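PDB 3DB2: putative NADPH-dependent oxidoreductase from Desulfitobacterium hafniense DCB-2, which is of unconfirmed function but probably binds NADPH in a Rossmann-fold domain and passes hydride between the cofactor and a substrate not yet identified. Local coordinates for residues Thr25-Leu30 against His302-Val307; Val67-Ile72 against Glu309-Ile314; Lys142-Val147 against Thr248-Phe253. One frame throughout, in Å; residues are numbered along the deposited sequence.

Contact 1: residues Thr25-Leu30 against His302-Val307; sequences TKSEKL and HLRVEV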
loop_
_atom_site.group_PDB
_atom_site.type_symbol
_atom_site.label_atom_id
_atom_site.label_comp_id
_atom_site.label_asym_id
_atom_site.label_seq_id
_atom_site.Cartn_x
_atom_site.Cartn_y
_atom_site.Cartn_z
ATOM N N THR C 25 -24.114 -14.162 23.793
ATOM C CA THR C 25 -25.202 -14.591 24.704
ATOM C C THR C 25 -26.470 -13.804 24.399
ATOM O O THR C 25 -27.531 -14.099 24.952
ATOM C CB THR C 25 -24.807 -14.449 26.178
ATOM O OG1 THR C 25 -24.490 -13.071 26.477
ATOM C CG2 THR C 25 -23.556 -15.264 26.450
ATOM N N LYS C 26 -26.394 -12.821 23.504
ATOM C CA LYS C 26 -27.608 -12.162 23.030
ATOM C C LYS C 26 -28.454 -13.046 22.111
ATOM O O LYS C 26 -29.626 -12.725 21.881
ATOM C CB LYS C 26 -27.287 -10.888 22.256
ATOM C CG LYS C 26 -26.403 -9.903 22.986
ATOM C CD LYS C 26 -26.298 -8.641 22.127
ATOM C CE LYS C 26 -25.244 -7.707 22.712
ATOM N NZ LYS C 26 -25.261 -6.390 22.001
ATOM N N SER C 27 -27.851 -14.107 21.592
ATOM C CA SER C 27 -28.494 -14.993 20.635
ATOM C C SER C 27 -29.515 -15.962 21.249
ATOM O O SER C 27 -29.206 -16.649 22.227
ATOM C CB SER C 27 -27.444 -15.844 19.919
ATOM O OG SER C 27 -28.016 -16.527 18.815
ATOM N N GLU C 28 -30.667 -16.026 20.622
ATOM C CA GLU C 28 -31.724 -17.004 20.852
ATOM C C GLU C 28 -31.347 -18.391 20.371
ATOM O O GLU C 28 -32.011 -19.387 20.656
ATOM C CB GLU C 28 -32.994 -16.546 20.121
ATOM C CG GLU C 28 -33.495 -15.187 20.592
ATOM C CD GLU C 28 -33.791 -15.168 22.080
ATOM O OE1 GLU C 28 -32.858 -15.349 22.892
ATOM O OE2 GLU C 28 -34.972 -14.974 22.439
ATOM N N LYS C 29 -30.263 -18.492 19.598
ATOM C CA LYS C 29 -29.811 -19.754 19.032
ATOM C C LYS C 29 -28.843 -20.482 19.954
ATOM O O LYS C 29 -28.546 -21.644 19.704
ATOM C CB LYS C 29 -29.173 -19.503 17.649
ATOM C CG LYS C 29 -30.226 -18.959 16.681
ATOM C CD LYS C 29 -29.672 -18.454 15.371
ATOM C CE LYS C 29 -30.483 -18.912 14.166
ATOM N NZ LYS C 29 -29.762 -18.584 12.897
ATOM N N LEU C 30 -28.373 -19.801 20.999
ATOM C CA LEU C 30 -27.323 -20.283 21.867
ATOM C C LEU C 30 -27.753 -20.233 23.335
ATOM O O LEU C 30 -28.529 -19.358 23.692
ATOM C CB LEU C 30 -26.063 -19.424 21.730
ATOM C CG LEU C 30 -25.541 -19.158 20.323
ATOM C CD1 LEU C 30 -24.441 -18.116 20.282
ATOM C CD2 LEU C 30 -25.003 -20.461 19.724
ATOM N N HIS C 302 -20.691 -8.916 13.844
ATOM C CA HIS C 302 -19.685 -9.855 13.317
ATOM C C HIS C 302 -19.356 -10.961 14.300
ATOM O O HIS C 302 -19.154 -12.117 13.916
ATOM C CB HIS C 302 -18.472 -9.058 12.883
ATOM C CG HIS C 302 -17.682 -8.274 13.870
ATOM N ND1 HIS C 302 -16.493 -8.719 14.423
ATOM C CD2 HIS C 302 -17.904 -7.060 14.423
ATOM C CE1 HIS C 302 -16.027 -7.810 15.254
ATOM N NE2 HIS C 302 -16.870 -6.784 15.279
ATOM N N LEU C 303 -19.316 -10.639 15.600
ATOM C CA LEU C 303 -18.900 -11.680 16.559
ATOM C C LEU C 303 -20.075 -12.598 16.854
ATOM O O LEU C 303 -19.976 -13.818 16.967
ATOM C CB LEU C 303 -18.363 -11.026 17.840
ATOM C CG LEU C 303 -17.178 -10.085 17.684
ATOM C CD1 LEU C 303 -16.749 -9.562 19.049
ATOM C CD2 LEU C 303 -16.032 -10.799 16.988
ATOM N N ARG C 304 -21.274 -12.025 16.977
ATOM C CA ARG C 304 -22.463 -12.832 17.222
ATOM C C ARG C 304 -22.790 -13.767 16.073
ATOM O O ARG C 304 -23.036 -14.957 16.266
ATOM C CB ARG C 304 -23.667 -11.913 17.458
ATOM C CG ARG C 304 -24.989 -12.645 17.566
ATOM C CD ARG C 304 -26.085 -11.689 18.030
ATOM N NE ARG C 304 -27.400 -12.323 17.982
ATOM C CZ ARG C 304 -28.547 -11.726 18.267
ATOM N NH1 ARG C 304 -28.618 -10.460 18.624
ATOM N NH2 ARG C 304 -29.681 -12.410 18.186
ATOM N N VAL C 305 -22.782 -13.235 14.844
ATOM C CA VAL C 305 -23.184 -14.063 13.706
ATOM C C VAL C 305 -22.196 -15.196 13.467
ATOM O O VAL C 305 -22.630 -16.245 12.971
ATOM C CB VAL C 305 -23.382 -13.287 12.397
ATOM C CG1 VAL C 305 -24.499 -12.276 12.563
ATOM C CG2 VAL C 305 -22.075 -12.632 11.942
ATOM N N GLU C 306 -20.927 -15.040 13.798
ATOM C CA GLU C 306 -19.992 -16.137 13.505
ATOM C C GLU C 306 -20.211 -17.349 14.409
ATOM O O GLU C 306 -20.109 -18.485 13.939
ATOM C CB GLU C 306 -18.560 -15.640 13.544
ATOM C CG GLU C 306 -17.818 -15.538 14.850
ATOM C CD GLU C 306 -16.371 -15.067 14.712
ATOM O OE1 GLU C 306 -15.686 -15.394 13.724
ATOM O OE2 GLU C 306 -15.892 -14.358 15.616
ATOM N N VAL C 307 -20.539 -17.114 15.679
ATOM C CA VAL C 307 -20.899 -18.209 16.591
ATOM C C VAL C 307 -22.236 -18.831 16.206
ATOM O O VAL C 307 -22.416 -20.058 16.185
ATOM C CB VAL C 307 -20.883 -17.711 18.053
ATOM C CG1 VAL C 307 -21.146 -18.858 19.028
ATOM C CG2 VAL C 307 -19.544 -17.024 18.362
HETATM O O HOH W 1 -31.017 -14.895 18.055
#
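The polar half of this contact belongs to Arg304, in the first turn of helix 302-316. Its CG is anti to the backbone N (chi1 173°) and the chain stays extended to NE, so the guanidinium is carried out flat against the backbone of the loop that joins helix 15-24 to strand 30-36. One face of the group lies under the Lys26-Ser27 peptide: Lys26 O sits 3.6 Å above the plane of the Arg304 guanidinium, offset toward the rim, with Ser27 N above the same face. Direct contacts here are van der Waals ones, as between Ser27 CA and Arg304 NH2 at 3.8 Å. The bonds are made by NH2 and NE. In the guanidinium plane a water accepts from Arg304 NH2 at 2.8 Å and also from Glu28 N at 2.8 Å, bridging helix and loop, while NE forms a salt bridge with Glu308 one turn further along the helix.

Within the loop, Ser27 OG, anti to its own backbone N, accepts from Lys29 N at 3.1 Å. This is an ST turn, set inside the type I beta turn Ser27-Leu30. The same hydroxyl bonds to Glu308 OE2, so that one carboxylate holds both Ser27 and Arg304.

The apolar part is a single meeting of branches at the start of strand 30-36, where Leu30 CD1 reaches Val307 CG1 at 3.6 Å and the two side chains cross at about a right angle. Met20 of helix 15-24 and Ile71 of strand 69-72 also pack on Val307, drawing this end into the Rossmann-domain core.

With Glu308 at its NE and a carbonyl oxygen over its face, the guanidinium probably keeps its positive charge readily, and its plane is probably steadied by the peptide over one face, the water and Glu308.

Contact 2: residues Val67-Ile72 against Glu309-Ile314; sequences VEMVII and EVADVI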
loop_
_atom_site.group_PDB
_atom_site.type_symbol
_atom_site.label_atom_id
_atom_site.label_comp_id
_atom_site.label_asym_id
_atom_site.label_seq_id
_atom_site.Cartn_x
_atom_site.Cartn_y
_atom_site.Cartn_z
ATOM N N VAL C 67 -23.658 -29.749 26.473
ATOM C CA VAL C 67 -22.625 -28.960 25.771
ATOM C C VAL C 67 -22.460 -29.548 24.367
ATOM O O VAL C 67 -21.932 -30.649 24.251
ATOM C CB VAL C 67 -21.296 -28.921 26.522
ATOM C CG1 VAL C 67 -20.163 -28.430 25.626
ATOM C CG2 VAL C 67 -21.449 -28.001 27.719
ATOM N N GLU C 68 -22.941 -28.813 23.365
ATOM C CA GLU C 68 -22.880 -29.286 21.988
ATOM C C GLU C 68 -21.669 -28.691 21.248
ATOM O O GLU C 68 -21.147 -29.330 20.328
ATOM C CB GLU C 68 -24.170 -28.970 21.229
ATOM C CG GLU C 68 -25.436 -29.392 21.963
ATOM C CD GLU C 68 -26.683 -29.115 21.152
ATOM O OE1 GLU C 68 -26.818 -29.749 20.083
ATOM O OE2 GLU C 68 -27.513 -28.289 21.590
HETATM N N MSE C 69 -21.296 -27.488 21.647
HETATM C CA MSE C 69 -20.241 -26.741 20.969
HETATM C C MSE C 69 -19.348 -26.086 22.032
HETATM O O MSE C 69 -19.843 -25.567 23.041
HETATM C CB MSE C 69 -20.834 -25.572 20.164
HETATM C CG MSE C 69 -19.777 -24.758 19.411
HETATM SE SE MSE C 69 -20.357 -22.938 18.979
HETATM C CE MSE C 69 -22.212 -23.270 18.605
ATOM N N VAL C 70 -18.051 -26.080 21.785
ATOM C CA VAL C 70 -17.131 -25.317 22.627
ATOM C C VAL C 70 -16.646 -24.068 21.882
ATOM O O VAL C 70 -16.475 -24.048 20.670
ATOM C CB VAL C 70 -15.920 -26.139 23.079
ATOM C CG1 VAL C 70 -16.355 -27.310 23.967
ATOM C CG2 VAL C 70 -15.139 -26.683 21.887
ATOM N N ILE C 71 -16.403 -23.029 22.676
ATOM C CA ILE C 71 -15.926 -21.726 22.191
ATOM C C ILE C 71 -14.554 -21.501 22.806
ATOM O O ILE C 71 -14.426 -21.159 23.990
ATOM C CB ILE C 71 -16.964 -20.662 22.542
ATOM C CG1 ILE C 71 -18.315 -20.933 21.831
ATOM C CG2 ILE C 71 -16.450 -19.254 22.244
ATOM C CD1 ILE C 71 -19.446 -20.082 22.309
ATOM N N ILE C 72 -13.506 -21.747 22.031
ATOM C CA ILE C 72 -12.130 -21.841 22.471
ATOM C C ILE C 72 -11.393 -20.528 22.259
ATOM O O ILE C 72 -11.133 -20.125 21.122
ATOM C CB ILE C 72 -11.387 -22.987 21.741
ATOM C CG1 ILE C 72 -12.087 -24.324 21.996
ATOM C CG2 ILE C 72 -9.905 -23.071 22.073
ATOM C CD1 ILE C 72 -11.590 -25.464 21.136
ATOM N N GLU C 309 -23.509 -19.109 13.290
ATOM C CA GLU C 309 -23.363 -19.904 12.084
ATOM C C GLU C 309 -23.034 -21.345 12.471
ATOM O O GLU C 309 -23.429 -22.336 11.850
ATOM C CB GLU C 309 -22.233 -19.351 11.220
ATOM C CG GLU C 309 -21.646 -20.308 10.197
ATOM C CD GLU C 309 -20.886 -19.594 9.094
ATOM O OE1 GLU C 309 -21.498 -18.802 8.337
ATOM O OE2 GLU C 309 -19.668 -19.812 9.003
ATOM N N VAL C 310 -22.234 -21.501 13.532
ATOM C CA VAL C 310 -21.879 -22.885 13.902
ATOM C C VAL C 310 -23.147 -23.610 14.381
ATOM O O VAL C 310 -23.395 -24.754 14.011
ATOM C CB VAL C 310 -20.768 -22.964 14.945
ATOM C CG1 VAL C 310 -20.370 -24.419 15.213
ATOM C CG2 VAL C 310 -19.536 -22.195 14.485
ATOM N N ALA C 311 -23.932 -22.927 15.201
ATOM C CA ALA C 311 -25.193 -23.418 15.712
ATOM C C ALA C 311 -26.149 -23.740 14.562
ATOM O O ALA C 311 -26.788 -24.787 14.615
ATOM C CB ALA C 311 -25.896 -22.417 16.613
ATOM N N ASP C 312 -26.190 -22.844 13.576
ATOM C CA ASP C 312 -27.038 -23.100 12.403
ATOM C C ASP C 312 -26.605 -24.376 11.700
ATOM O O ASP C 312 -27.450 -25.201 11.322
ATOM C CB ASP C 312 -26.996 -21.928 11.431
ATOM C CG ASP C 312 -27.903 -20.793 11.864
ATOM O OD1 ASP C 312 -28.515 -20.883 12.936
ATOM O OD2 ASP C 312 -28.010 -19.786 11.133
ATOM N N VAL C 313 -25.294 -24.571 11.484
ATOM C CA VAL C 313 -24.875 -25.820 10.859
ATOM C C VAL C 313 -24.966 -27.041 11.764
ATOM O O VAL C 313 -25.069 -28.177 11.290
ATOM C CB VAL C 313 -23.446 -25.694 10.276
ATOM C CG1 VAL C 313 -23.485 -24.555 9.262
ATOM C CG2 VAL C 313 -22.427 -25.503 11.369
ATOM N N ILE C 314 -24.945 -26.882 13.082
ATOM C CA ILE C 314 -25.177 -28.072 13.924
ATOM C C ILE C 314 -26.639 -28.484 13.820
ATOM O O ILE C 314 -26.917 -29.674 13.697
ATOM C CB ILE C 314 -24.789 -27.847 15.387
ATOM C CG1 ILE C 314 -23.272 -27.879 15.657
ATOM C CG2 ILE C 314 -25.419 -28.830 16.370
ATOM C CD1 ILE C 314 -22.935 -27.096 16.931
#
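Helix 302-316 packs against the parallel sheet of the Rossmann fold, and here it covers the start of strand 69-72, a central strand flanked by 6-11 and 92-96. Strand 69-72 and helical residues 309-314 run nearly antiparallel, at 159°, and their axes approach to 10.4 Å. Met69, present as selenomethionine, carries most of the contact. Its CG is anti to the backbone N and the chain bends only at chi3 (-36°), which lays the terminal methyl against the helix. Met69 CE lies 3.9 Å from Val310 CB. The backbone is met as well, Met69 CE being 3.8 Å from Ala311 N. Met69 SE follows along the same valine, 4.0 Å from Val310 CG1, the two side chains crossing obliquely. Nearer the strand backbone, Ile314 CD1 comes to 4.1 Å from Met69 CB, one helical turn on from Val310.

At the border of this apolar patch Glu68 crosses Ile314 obliquely, with Glu68 OE1 4.1 Å from Ile314 CG2. Glu68 OE2 forms a salt bridge with Arg315, the next residue of the helix, and also accepts from Gly7 N. Dispersion between methyls, methylenes and selenium thus joins helix to sheet, and the outlying Glu68-Arg315 pair probably helps to set their alignment.

Contact 3: residues Lys142-Val147 against Thr248-Phe253; sequences KEIGEV and TKANLF
Lys249 folds back over the turn Lys142-Gly145 instead of reaching outward. The Lys249 chain, bent at chi3 and chi4, runs across the backbone of Gly145, with Lys249 CG 3.6 Å from Gly145 CA. It brings Lys249 CE to only 2.9 Å from Lys142 O, a tight approach in this one of two deposited conformers. Beneath it the main chains meet. Ile144 O receives Lys249 N at 3.0 Å, the donor standing 46° out of the carbonyl plane, and Ala250 N gives the same oxygen a second, weak bond.

Thr248 meets Glu146, just past the turn. Thr248 OG1 lies between its own backbone N and carbonyl carbon (chi1 52°), and there it accepts from Glu146 N at 3.0 Å, while Thr248 N makes a weak bond back to Glu146 O. Thr248 CG2 rests 3.4 Å from Glu146 O. An alanine here would remove the acceptor for Glu146 N and the methyl beside Glu146 O, and would probably loosen the chain as it leaves the turn.

These bonds tie the connection between helix 130-140, which ends in a Schellman motif at Lys142, and strand 147-155 to the tight turn of the hairpin made by strands 240-247 and 250-256 in the large mixed sheet of the GFO/IDH/MocA C-terminal domain. Gly145 has a positive phi, and a CB there would collide with Thr248 OG1 and Lys249 N.

On the inner side, Ile144 stands over Ala250, Ile144 CB to Ala250 CB at 3.9 Å, and crosses Leu252 at about a right angle, with Ile144 CG2 4.1 Å from Leu252 CD2. Val245 and Ile139 pack on Ile144 as well. Tyr208 of the second subunit packs on Glu146 and Thr248.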
loop_
_atom_site.group_PDB
_atom_site.type_symbol
_atom_site.label_atom_id
_atom_site.label_comp_id
_atom_site.label_asym_id
_atom_site.label_seq_id
_atom_site.Cartn_x
_atom_site.Cartn_y
_atom_site.Cartn_z
ATOM N N LYS C 142 -19.123 -7.449 -10.455
ATOM C CA LYS C 142 -18.375 -6.634 -11.419
ATOM C C LYS C 142 -18.866 -5.194 -11.489
ATOM O O LYS C 142 -18.668 -4.464 -12.475
ATOM C CB LYS C 142 -18.374 -7.256 -12.827
ATOM C CG LYS C 142 -17.899 -8.709 -12.879
ATOM C CD LYS C 142 -16.441 -8.844 -12.518
ATOM C CE LYS C 142 -15.970 -10.246 -12.183
ATOM N NZ LYS C 142 -15.778 -10.385 -10.700
ATOM N N GLU C 143 -19.491 -4.731 -10.413
ATOM C CA GLU C 143 -20.007 -3.372 -10.315
ATOM C C GLU C 143 -18.827 -2.413 -10.503
ATOM O O GLU C 143 -18.889 -1.380 -11.187
ATOM C CB GLU C 143 -20.772 -3.102 -9.018
ATOM C CG GLU C 143 -21.431 -1.729 -8.970
ATOM C CD GLU C 143 -22.011 -1.290 -7.642
ATOM O OE1 GLU C 143 -22.467 -2.099 -6.806
ATOM O OE2 GLU C 143 -22.036 -0.059 -7.377
ATOM N N ILE C 144 -17.684 -2.759 -9.911
ATOM C CA ILE C 144 -16.508 -1.908 -10.024
ATOM C C ILE C 144 -15.597 -2.295 -11.180
ATOM O O ILE C 144 -14.479 -1.812 -11.314
ATOM C CB ILE C 144 -15.724 -1.991 -8.698
ATOM C CG1 ILE C 144 -15.118 -3.355 -8.375
ATOM C CG2 ILE C 144 -16.651 -1.499 -7.592
ATOM C CD1 ILE C 144 -14.039 -3.249 -7.280
ATOM N N GLY C 145 -16.075 -3.195 -12.024
ATOM C CA GLY C 145 -15.345 -3.750 -13.140
ATOM C C GLY C 145 -14.470 -4.866 -12.570
ATOM O O GLY C 145 -14.911 -5.428 -11.552
ATOM N N GLU C 146 -13.331 -5.094 -13.195
ATOM C CA GLU C 146 -12.399 -6.130 -12.772
ATOM C C GLU C 146 -11.322 -5.574 -11.832
ATOM O O GLU C 146 -10.755 -4.535 -12.071
ATOM C CB GLU C 146 -11.653 -6.785 -13.914
ATOM C CG GLU C 146 -12.578 -7.553 -14.867
ATOM C CD GLU C 146 -13.049 -8.873 -14.288
ATOM O OE1 GLU C 146 -12.378 -9.414 -13.382
ATOM O OE2 GLU C 146 -14.098 -9.398 -14.727
ATOM N N VAL C 147 -11.050 -6.333 -10.785
ATOM C CA VAL C 147 -10.013 -5.953 -9.831
ATOM C C VAL C 147 -8.618 -6.294 -10.319
ATOM O O VAL C 147 -8.340 -7.395 -10.795
ATOM C CB VAL C 147 -10.159 -6.682 -8.486
ATOM C CG1 VAL C 147 -8.942 -6.292 -7.605
ATOM C CG2 VAL C 147 -11.481 -6.353 -7.840
ATOM N N THR C 248 -11.509 -1.753 -12.703
ATOM C CA THR C 248 -11.346 -1.084 -14.011
ATOM C C THR C 248 -12.408 -0.021 -14.225
ATOM O O THR C 248 -12.200 0.883 -15.046
ATOM C CB THR C 248 -11.355 -2.100 -15.175
ATOM O OG1 THR C 248 -12.547 -2.890 -15.003
ATOM C CG2 THR C 248 -10.174 -3.066 -15.136
ATOM N N LYS C 249 -13.528 -0.096 -13.518
ATOM C CA LYS C 249 -14.591 0.884 -13.560
ATOM C C LYS C 249 -14.644 1.785 -12.327
ATOM O O LYS C 249 -15.197 2.874 -12.356
ATOM C CB LYS C 249 -15.977 0.235 -13.626
ATOM C CG LYS C 249 -16.294 -0.707 -14.765
ATOM C CD LYS C 249 -17.799 -0.940 -14.859
ATOM C CE LYS C 249 -18.258 -2.283 -14.357
ATOM N NZ LYS C 249 -18.053 -3.432 -15.281
ATOM N N ALA C 250 -14.095 1.289 -11.196
ATOM C CA ALA C 250 -14.253 2.037 -9.947
ATOM C C ALA C 250 -13.263 1.551 -8.882
ATOM O O ALA C 250 -12.934 0.365 -8.920
ATOM C CB ALA C 250 -15.686 1.864 -9.439
ATOM N N ASN C 251 -12.878 2.448 -7.984
ATOM C CA ASN C 251 -12.063 2.027 -6.830
ATOM C C ASN C 251 -12.877 2.112 -5.541
ATOM O O ASN C 251 -13.732 2.974 -5.418
ATOM C CB ASN C 251 -10.857 2.924 -6.717
ATOM C CG ASN C 251 -9.948 2.881 -7.916
ATOM O OD1 ASN C 251 -9.787 1.885 -8.583
ATOM N ND2 ASN C 251 -9.326 4.030 -8.205
ATOM N N LEU C 252 -12.580 1.246 -4.583
ATOM C CA LEU C 252 -13.183 1.329 -3.262
ATOM C C LEU C 252 -12.116 1.658 -2.211
ATOM O O LEU C 252 -11.028 1.056 -2.264
ATOM C CB LEU C 252 -13.816 0.004 -2.900
ATOM C CG LEU C 252 -14.795 -0.616 -3.869
ATOM C CD1 LEU C 252 -15.155 -2.024 -3.434
ATOM C CD2 LEU C 252 -16.026 0.277 -3.982
ATOM N N PHE C 253 -12.480 2.531 -1.309
ATOM C CA PHE C 253 -11.622 2.910 -0.175
ATOM C C PHE C 253 -12.401 2.722 1.121
ATOM O O PHE C 253 -13.366 3.418 1.388
ATOM C CB PHE C 253 -11.164 4.363 -0.260
ATOM C CG PHE C 253 -10.536 4.745 -1.584
ATOM C CD1 PHE C 253 -9.322 4.197 -1.952
ATOM C CD2 PHE C 253 -11.180 5.650 -2.424
ATOM C CE1 PHE C 253 -8.744 4.562 -3.162
ATOM C CE2 PHE C 253 -10.606 5.999 -3.647
ATOM C CZ PHE C 253 -9.415 5.420 -4.019
#

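Overall arrangement
Contacts 1 and 2 are neighbours, their centres about 10 Å apart, and they use successive turns of helix 302-316 against the Rossmann domain. They touch directly: Lys29 of contact 1 makes a salt bridge with Asp312 of contact 2, and Leu30 packs on Ala311. Their segments alternate along the chain, so one late helix binds two early parts of the nucleotide-binding fold. Contact 3 lies within the chain loop that each of them closes, where a connecting loop meets the mixed sheet of the C-terminal domain, its centre about 33 Å from that of contact 1 and about 37 Å from that of contact 2. The chain therefore leaves the Rossmann domain, builds the second domain and its subunit interface, then returns to complete the first.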